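Local coordinates for nodulation fucosyltransferase NodZ (Bradyrhizobium sp., PDB 2HHC), which is a bacterial nodulation protein of the GT-B clan, whose members are built from two Rossmann-like domains, at residues M271-P285 with F289-F303. Numbering follows the deposited sequence. Where two conformers were deposited one is given.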
loop_
_atom_site.group_PDB
_atom_site.type_symbol
_atom_site.label_atom_id
_atom_site.label_comp_id
_atom_site.label_asym_id
_atom_site.label_seq_id
_atom_site.Cartn_x
_atom_site.Cartn_y
_atom_site.Cartn_z
ATOM N N MET A 271 1.546 4.897 -7.486
ATOM C CA MET A 271 1.319 3.464 -7.167
ATOM C C MET A 271 0.447 2.808 -8.241
ATOM O O MET A 271 0.709 1.698 -8.676
ATOM C CB MET A 271 0.685 3.330 -5.779
ATOM C CG MET A 271 1.580 3.658 -4.663
ATOM S SD MET A 271 0.657 3.665 -3.158
ATOM C CE MET A 271 0.211 2.020 -3.088
ATOM N N TYR A 272 -0.628 3.510 -8.626
ATOM C CA TYR A 272 -1.545 2.984 -9.611
ATOM C C TYR A 272 -0.968 3.008 -11.029
ATOM O O TYR A 272 -1.166 2.065 -11.792
ATOM C CB TYR A 272 -2.877 3.739 -9.475
ATOM C CG TYR A 272 -3.786 3.210 -8.388
ATOM C CD1 TYR A 272 -3.538 3.398 -7.044
ATOM C CD2 TYR A 272 -4.976 2.533 -8.704
ATOM C CE1 TYR A 272 -4.347 2.921 -6.079
ATOM C CE2 TYR A 272 -5.790 2.082 -7.732
ATOM C CZ TYR A 272 -5.520 2.260 -6.415
ATOM O OH TYR A 272 -6.360 1.796 -5.409
ATOM N N LEU A 273 -0.216 4.043 -11.400
ATOM C CA LEU A 273 0.405 4.065 -12.707
ATOM C C LEU A 273 1.510 3.007 -12.824
ATOM O O LEU A 273 1.680 2.413 -13.858
ATOM C CB LEU A 273 0.917 5.439 -13.027
ATOM C CG LEU A 273 -0.121 6.486 -13.472
ATOM C CD1 LEU A 273 0.530 7.795 -13.561
ATOM C CD2 LEU A 273 -0.781 6.070 -14.803
ATOM N N LEU A 274 2.256 2.754 -11.770
ATOM C CA LEU A 274 3.232 1.675 -11.794
ATOM C C LEU A 274 2.571 0.349 -12.164
ATOM O O LEU A 274 3.181 -0.493 -12.884
ATOM C CB LEU A 274 3.985 1.566 -10.470
ATOM C CG LEU A 274 5.034 2.625 -10.203
ATOM C CD1 LEU A 274 5.457 2.673 -8.767
ATOM C CD2 LEU A 274 6.300 2.396 -11.078
ATOM N N ALA A 275 1.346 0.123 -11.712
ATOM C CA ALA A 275 0.642 -1.128 -12.013
ATOM C C ALA A 275 0.184 -1.282 -13.465
ATOM O O ALA A 275 -0.316 -2.335 -13.852
ATOM C CB ALA A 275 -0.526 -1.303 -11.080
ATOM N N ARG A 276 0.360 -0.221 -14.240
ATOM C CA ARG A 276 0.057 -0.171 -15.671
ATOM C C ARG A 276 1.270 -0.387 -16.567
ATOM O O ARG A 276 1.189 -0.359 -17.807
ATOM C CB ARG A 276 -0.543 1.204 -16.032
ATOM C CG ARG A 276 -1.829 1.665 -15.281
ATOM C CD ARG A 276 -3.131 0.968 -15.701
ATOM N NE ARG A 276 -3.679 1.462 -16.973
ATOM C CZ ARG A 276 -4.406 2.575 -17.137
ATOM N NH1 ARG A 276 -4.628 3.438 -16.131
ATOM N NH2 ARG A 276 -4.843 2.870 -18.348
ATOM N N CYS A 277 2.428 -0.525 -15.949
ATOM C CA CYS A 277 3.676 -0.694 -16.706
ATOM C C CYS A 277 3.858 -2.122 -17.215
ATOM O O CYS A 277 3.186 -3.049 -16.787
ATOM C CB CYS A 277 4.845 -0.304 -15.820
ATOM S SG CYS A 277 4.883 1.441 -15.367
ATOM N N ALA A 278 4.766 -2.251 -18.190
ATOM C CA ALA A 278 5.093 -3.535 -18.758
ATOM C C ALA A 278 6.084 -4.283 -17.913
ATOM O O ALA A 278 6.062 -5.497 -17.848
ATOM C CB ALA A 278 5.604 -3.370 -20.171
ATOM N N THR A 279 7.012 -3.525 -17.338
ATOM C CA THR A 279 8.034 -4.045 -16.481
ATOM C C THR A 279 8.146 -3.052 -15.334
ATOM O O THR A 279 8.055 -1.833 -15.570
ATOM C CB THR A 279 9.389 -4.088 -17.208
ATOM O OG1 THR A 279 9.314 -5.040 -18.254
ATOM C CG2 THR A 279 10.542 -4.461 -16.245
ATOM N N VAL A 280 8.310 -3.560 -14.126
ATOM C CA VAL A 280 8.554 -2.694 -12.959
ATOM C C VAL A 280 9.808 -3.135 -12.229
ATOM O O VAL A 280 10.035 -4.303 -11.941
ATOM C CB VAL A 280 7.363 -2.655 -11.986
ATOM C CG1 VAL A 280 7.684 -1.780 -10.764
ATOM C CG2 VAL A 280 6.209 -2.000 -12.654
ATOM N N ILE A 281 10.643 -2.130 -11.940
ATOM C CA ILE A 281 11.855 -2.262 -11.150
ATOM C C ILE A 281 11.530 -1.799 -9.727
ATOM O O ILE A 281 11.072 -0.669 -9.515
ATOM C CB ILE A 281 13.009 -1.406 -11.734
ATOM C CG1 ILE A 281 13.449 -1.970 -13.093
ATOM C CG2 ILE A 281 14.152 -1.374 -10.743
ATOM C CD1 ILE A 281 14.261 -1.061 -13.907
ATOM N N ARG A 282 11.728 -2.694 -8.776
ATOM C CA ARG A 282 11.415 -2.460 -7.346
ATOM C C ARG A 282 12.707 -2.242 -6.567
ATOM O O ARG A 282 13.435 -3.182 -6.234
ATOM C CB ARG A 282 10.691 -3.674 -6.769
ATOM C CG ARG A 282 9.398 -4.064 -7.478
ATOM C CD ARG A 282 8.721 -5.186 -6.806
ATOM N NE ARG A 282 8.020 -4.757 -5.588
ATOM C CZ ARG A 282 7.470 -5.575 -4.701
ATOM N NH1 ARG A 282 7.533 -6.887 -4.846
ATOM N NH2 ARG A 282 6.822 -5.069 -3.660
ATOM N N PHE A 283 12.975 -0.987 -6.219
ATOM C CA PHE A 283 14.188 -0.635 -5.508
ATOM C C PHE A 283 13.791 0.092 -4.196
ATOM O O PHE A 283 13.632 1.308 -4.174
ATOM C CB PHE A 283 15.060 0.230 -6.443
ATOM C CG PHE A 283 16.457 0.334 -6.039
ATOM C CD1 PHE A 283 16.848 1.342 -5.159
ATOM C CD2 PHE A 283 17.407 -0.577 -6.496
ATOM C CE1 PHE A 283 18.173 1.467 -4.766
ATOM C CE2 PHE A 283 18.737 -0.471 -6.102
ATOM C CZ PHE A 283 19.134 0.545 -5.239
ATOM N N PRO A 284 13.550 -0.678 -3.084
ATOM C CA PRO A 284 13.739 -2.136 -2.878
ATOM C C PRO A 284 12.455 -2.921 -3.123
ATOM O O PRO A 284 11.358 -2.396 -3.069
ATOM C CB PRO A 284 14.152 -2.198 -1.407
ATOM C CG PRO A 284 13.552 -0.977 -0.801
ATOM C CD PRO A 284 13.478 0.097 -1.861
ATOM N N PRO A 285 12.596 -4.282 -3.314
ATOM C CA PRO A 285 11.381 -5.135 -3.438
ATOM C C PRO A 285 10.652 -5.390 -2.132
ATOM O O PRO A 285 9.548 -5.968 -2.155
ATOM C CB PRO A 285 11.935 -6.454 -4.009
ATOM C CG PRO A 285 13.311 -6.497 -3.480
ATOM C CD PRO A 285 13.801 -5.060 -3.596
ATOM N N PHE A 289 4.998 -0.139 -1.547
ATOM C CA PHE A 289 4.615 0.835 -2.600
ATOM C C PHE A 289 4.368 0.158 -3.961
ATOM O O PHE A 289 3.416 0.517 -4.663
ATOM C CB PHE A 289 5.684 1.975 -2.688
ATOM C CG PHE A 289 5.287 3.205 -3.467
ATOM C CD1 PHE A 289 5.550 3.347 -4.751
ATOM C CD2 PHE A 289 4.797 4.311 -2.792
ATOM C CE1 PHE A 289 5.212 4.486 -5.466
ATOM C CE2 PHE A 289 4.503 5.496 -3.483
ATOM C CZ PHE A 289 4.734 5.564 -4.818
ATOM N N THR A 290 5.210 -0.797 -4.298
ATOM C CA THR A 290 5.117 -1.518 -5.539
ATOM C C THR A 290 4.451 -2.862 -5.427
ATOM O O THR A 290 4.526 -3.672 -6.343
ATOM C CB THR A 290 6.529 -1.724 -6.064
ATOM O OG1 THR A 290 7.416 -2.164 -5.020
ATOM C CG2 THR A 290 7.063 -0.371 -6.714
ATOM N N ARG A 291 3.769 -3.152 -4.334
ATOM C CA ARG A 291 3.053 -4.449 -4.218
ATOM C C ARG A 291 1.931 -4.509 -5.263
ATOM O O ARG A 291 1.775 -5.564 -5.870
ATOM C CB ARG A 291 2.505 -4.656 -2.794
ATOM C CG ARG A 291 1.800 -5.962 -2.601
ATOM C CD ARG A 291 2.579 -7.167 -2.970
ATOM N NE ARG A 291 1.850 -8.389 -2.621
ATOM C CZ ARG A 291 2.300 -9.632 -2.722
ATOM N NH1 ARG A 291 3.559 -9.863 -3.148
ATOM N NH2 ARG A 291 1.527 -10.646 -2.456
ATOM N N TYR A 292 1.143 -3.463 -5.432
ATOM C CA TYR A 292 0.045 -3.470 -6.435
ATOM C C TYR A 292 0.657 -3.765 -7.805
ATOM O O TYR A 292 0.218 -4.688 -8.496
ATOM C CB TYR A 292 -0.677 -2.154 -6.407
ATOM C CG TYR A 292 -1.908 -2.091 -7.267
ATOM C CD1 TYR A 292 -2.715 -3.181 -7.401
ATOM C CD2 TYR A 292 -2.223 -0.938 -7.937
ATOM C CE1 TYR A 292 -3.890 -3.103 -8.155
ATOM C CE2 TYR A 292 -3.366 -0.859 -8.678
ATOM C CZ TYR A 292 -4.186 -1.944 -8.762
ATOM O OH TYR A 292 -5.361 -1.824 -9.568
ATOM N N ALA A 293 1.719 -3.080 -8.152
ATOM C CA ALA A 293 2.423 -3.374 -9.431
ATOM C C ALA A 293 2.918 -4.831 -9.509
ATOM O O ALA A 293 2.741 -5.528 -10.530
ATOM C CB ALA A 293 3.537 -2.427 -9.626
ATOM N N ARG A 294 3.509 -5.369 -8.449
ATOM C CA ARG A 294 3.921 -6.751 -8.393
ATOM C C ARG A 294 2.767 -7.712 -8.709
ATOM O O ARG A 294 2.951 -8.726 -9.376
ATOM C CB ARG A 294 4.548 -7.078 -7.029
ATOM C CG ARG A 294 4.848 -8.539 -6.765
ATOM C CD ARG A 294 5.854 -9.133 -7.742
ATOM N NE ARG A 294 6.096 -10.572 -7.550
ATOM C CZ ARG A 294 5.301 -11.550 -8.002
ATOM N NH1 ARG A 294 4.194 -11.266 -8.669
ATOM N NH2 ARG A 294 5.620 -12.819 -7.793
ATOM N N LEU A 295 1.581 -7.421 -8.182
ATOM C CA LEU A 295 0.388 -8.253 -8.468
ATOM C C LEU A 295 -0.047 -8.233 -9.926
ATOM O O LEU A 295 -0.600 -9.261 -10.430
ATOM C CB LEU A 295 -0.772 -7.775 -7.585
ATOM C CG LEU A 295 -0.573 -8.075 -6.089
ATOM C CD1 LEU A 295 -1.692 -7.323 -5.302
ATOM C CD2 LEU A 295 -0.398 -9.511 -5.721
ATOM N N LEU A 296 0.135 -7.117 -10.601
ATOM C CA LEU A 296 -0.440 -6.928 -11.961
ATOM C C LEU A 296 0.512 -6.924 -13.157
ATOM O O LEU A 296 0.095 -7.303 -14.254
ATOM C CB LEU A 296 -1.303 -5.670 -12.017
ATOM C CG LEU A 296 -2.599 -5.629 -11.191
ATOM C CD1 LEU A 296 -3.302 -4.268 -11.394
ATOM C CD2 LEU A 296 -3.473 -6.733 -11.617
ATOM N N VAL A 297 1.732 -6.473 -12.981
ATOM C CA VAL A 297 2.626 -6.212 -14.108
ATOM C C VAL A 297 3.264 -7.476 -14.621
ATOM O O VAL A 297 3.581 -8.383 -13.841
ATOM C CB VAL A 297 3.722 -5.229 -13.647
ATOM C CG1 VAL A 297 4.879 -5.074 -14.615
ATOM C CG2 VAL A 297 3.096 -3.865 -13.304
ATOM N N PRO A 298 3.406 -7.584 -15.951
ATOM C CA PRO A 298 3.984 -8.815 -16.519
ATOM C C PRO A 298 5.376 -9.246 -16.023
ATOM O O PRO A 298 5.642 -10.456 -15.855
ATOM C CB PRO A 298 4.041 -8.485 -18.013
ATOM C CG PRO A 298 2.933 -7.548 -18.237
ATOM C CD PRO A 298 2.888 -6.686 -16.992
ATOM N N ARG A 299 6.262 -8.286 -15.827
ATOM C CA ARG A 299 7.645 -8.613 -15.434
ATOM C C ARG A 299 8.128 -7.658 -14.340
ATOM O O ARG A 299 7.909 -6.449 -14.408
ATOM C CB ARG A 299 8.593 -8.492 -16.627
ATOM C CG ARG A 299 8.357 -9.472 -17.759
ATOM C CD ARG A 299 8.531 -8.664 -19.045
ATOM N NE ARG A 299 9.381 -9.290 -19.988
ATOM C CZ ARG A 299 9.738 -8.795 -21.174
ATOM N NH1 ARG A 299 9.345 -7.608 -21.611
ATOM N NH2 ARG A 299 10.501 -9.526 -21.934
ATOM N N ILE A 300 8.848 -8.216 -13.382
ATOM C CA ILE A 300 9.353 -7.494 -12.237
ATOM C C ILE A 300 10.871 -7.706 -12.187
ATOM O O ILE A 300 11.359 -8.834 -12.358
ATOM C CB ILE A 300 8.708 -8.026 -10.954
ATOM C CG1 ILE A 300 7.173 -7.830 -10.997
ATOM C CG2 ILE A 300 9.286 -7.303 -9.747
ATOM C CD1 ILE A 300 6.412 -9.061 -11.519
ATOM N N ILE A 301 11.625 -6.630 -12.005
ATOM C CA ILE A 301 13.087 -6.727 -11.854
ATOM C C ILE A 301 13.455 -6.193 -10.465
ATOM O O ILE A 301 12.972 -5.128 -10.025
ATOM C CB ILE A 301 13.773 -5.966 -12.938
ATOM C CG1 ILE A 301 13.644 -6.731 -14.254
ATOM C CG2 ILE A 301 15.242 -5.714 -12.581
ATOM C CD1 ILE A 301 14.157 -6.049 -15.521
ATOM N N GLU A 302 14.338 -6.913 -9.787
ATOM C CA GLU A 302 14.793 -6.471 -8.491
ATOM C C GLU A 302 16.122 -7.106 -8.152
ATOM O O GLU A 302 16.495 -8.106 -8.756
ATOM C CB GLU A 302 13.762 -6.812 -7.441
ATOM C CG GLU A 302 13.636 -8.282 -7.184
ATOM C CD GLU A 302 12.268 -8.690 -6.661
ATOM O OE1 GLU A 302 11.275 -8.037 -6.972
ATOM O OE2 GLU A 302 12.196 -9.685 -5.929
ATOM N N PHE A 303 16.850 -6.503 -7.215
ATOM C CA PHE A 303 18.021 -7.142 -6.644
ATOM C C PHE A 303 17.537 -8.171 -5.635
ATOM O O PHE A 303 16.696 -7.865 -4.788
ATOM C CB PHE A 303 18.937 -6.098 -6.015
ATOM C CG PHE A 303 19.722 -5.321 -7.033
ATOM C CD1 PHE A 303 19.173 -4.196 -7.640
ATOM C CD2 PHE A 303 20.997 -5.727 -7.406
ATOM C CE1 PHE A 303 19.905 -3.489 -8.602
ATOM C CE2 PHE A 303 21.713 -5.027 -8.351
ATOM C CZ PHE A 303 21.166 -3.915 -8.961
HETATM O O HOH W 1 2.323 -0.249 -7.197
HETATM O O HOH W 2 6.036 -8.459 -2.930
HETATM O O HOH W 3 16.001 -3.849 -6.266
HETATM O O HOH W 4 9.071 -8.828 -6.262
HETATM O O HOH W 5 9.765 -0.841 -4.912
#
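R282 NE gives its N-H to T290 OG1 at 2.7 Å, nearly straight at 165° and within the guanidinium plane, inside a beta-alpha-beta unit of the Rossmann-like kind found in GT-B proteins: strand 279-283, helix 291-296, strand 299-303. A long arginine suits this place because, bent at chi3 (77°), it reaches from near the end of its strand to the start of the helix. S287 O takes a bond from R282 NH2, while water 2 links R282 NH1 to R291 NH1. R294 CB lies against one guanidinium face and P285 O over the other, so bonds in plane and contacts on both sides fix the group's rotation.

The strands pair in parallel. V280 N bonds R299 O (2.9 Å), I301 N bonds V280 O, and R282 N bonds I301 O. The beta-branched V280, I281, I300 and I301 suit this extended backbone. On one side of the sheet I281 and I301 lie side by side; on the other, which helix 291-296 covers, V280 CG2 packs against V297 CG2 (3.7 Å), just past the helix end.

Where the chain leaves helix 258-274, small A275 faces A293 of helix 291-296, and their CA atoms come to 3.9 Å. Water 1 donates to M271 O and F289 O and accepts from A293 N, satisfying three backbone atoms there. Y292 receives A275 CB over one ring face and turns its edge to the face of Y272, the planes at 60°; F145 stacks on Y292 as well. The flexible M271 suits an aromatic neighbour: its CG sits over the centre of the F289 ring, 3.5 Å from the centroid.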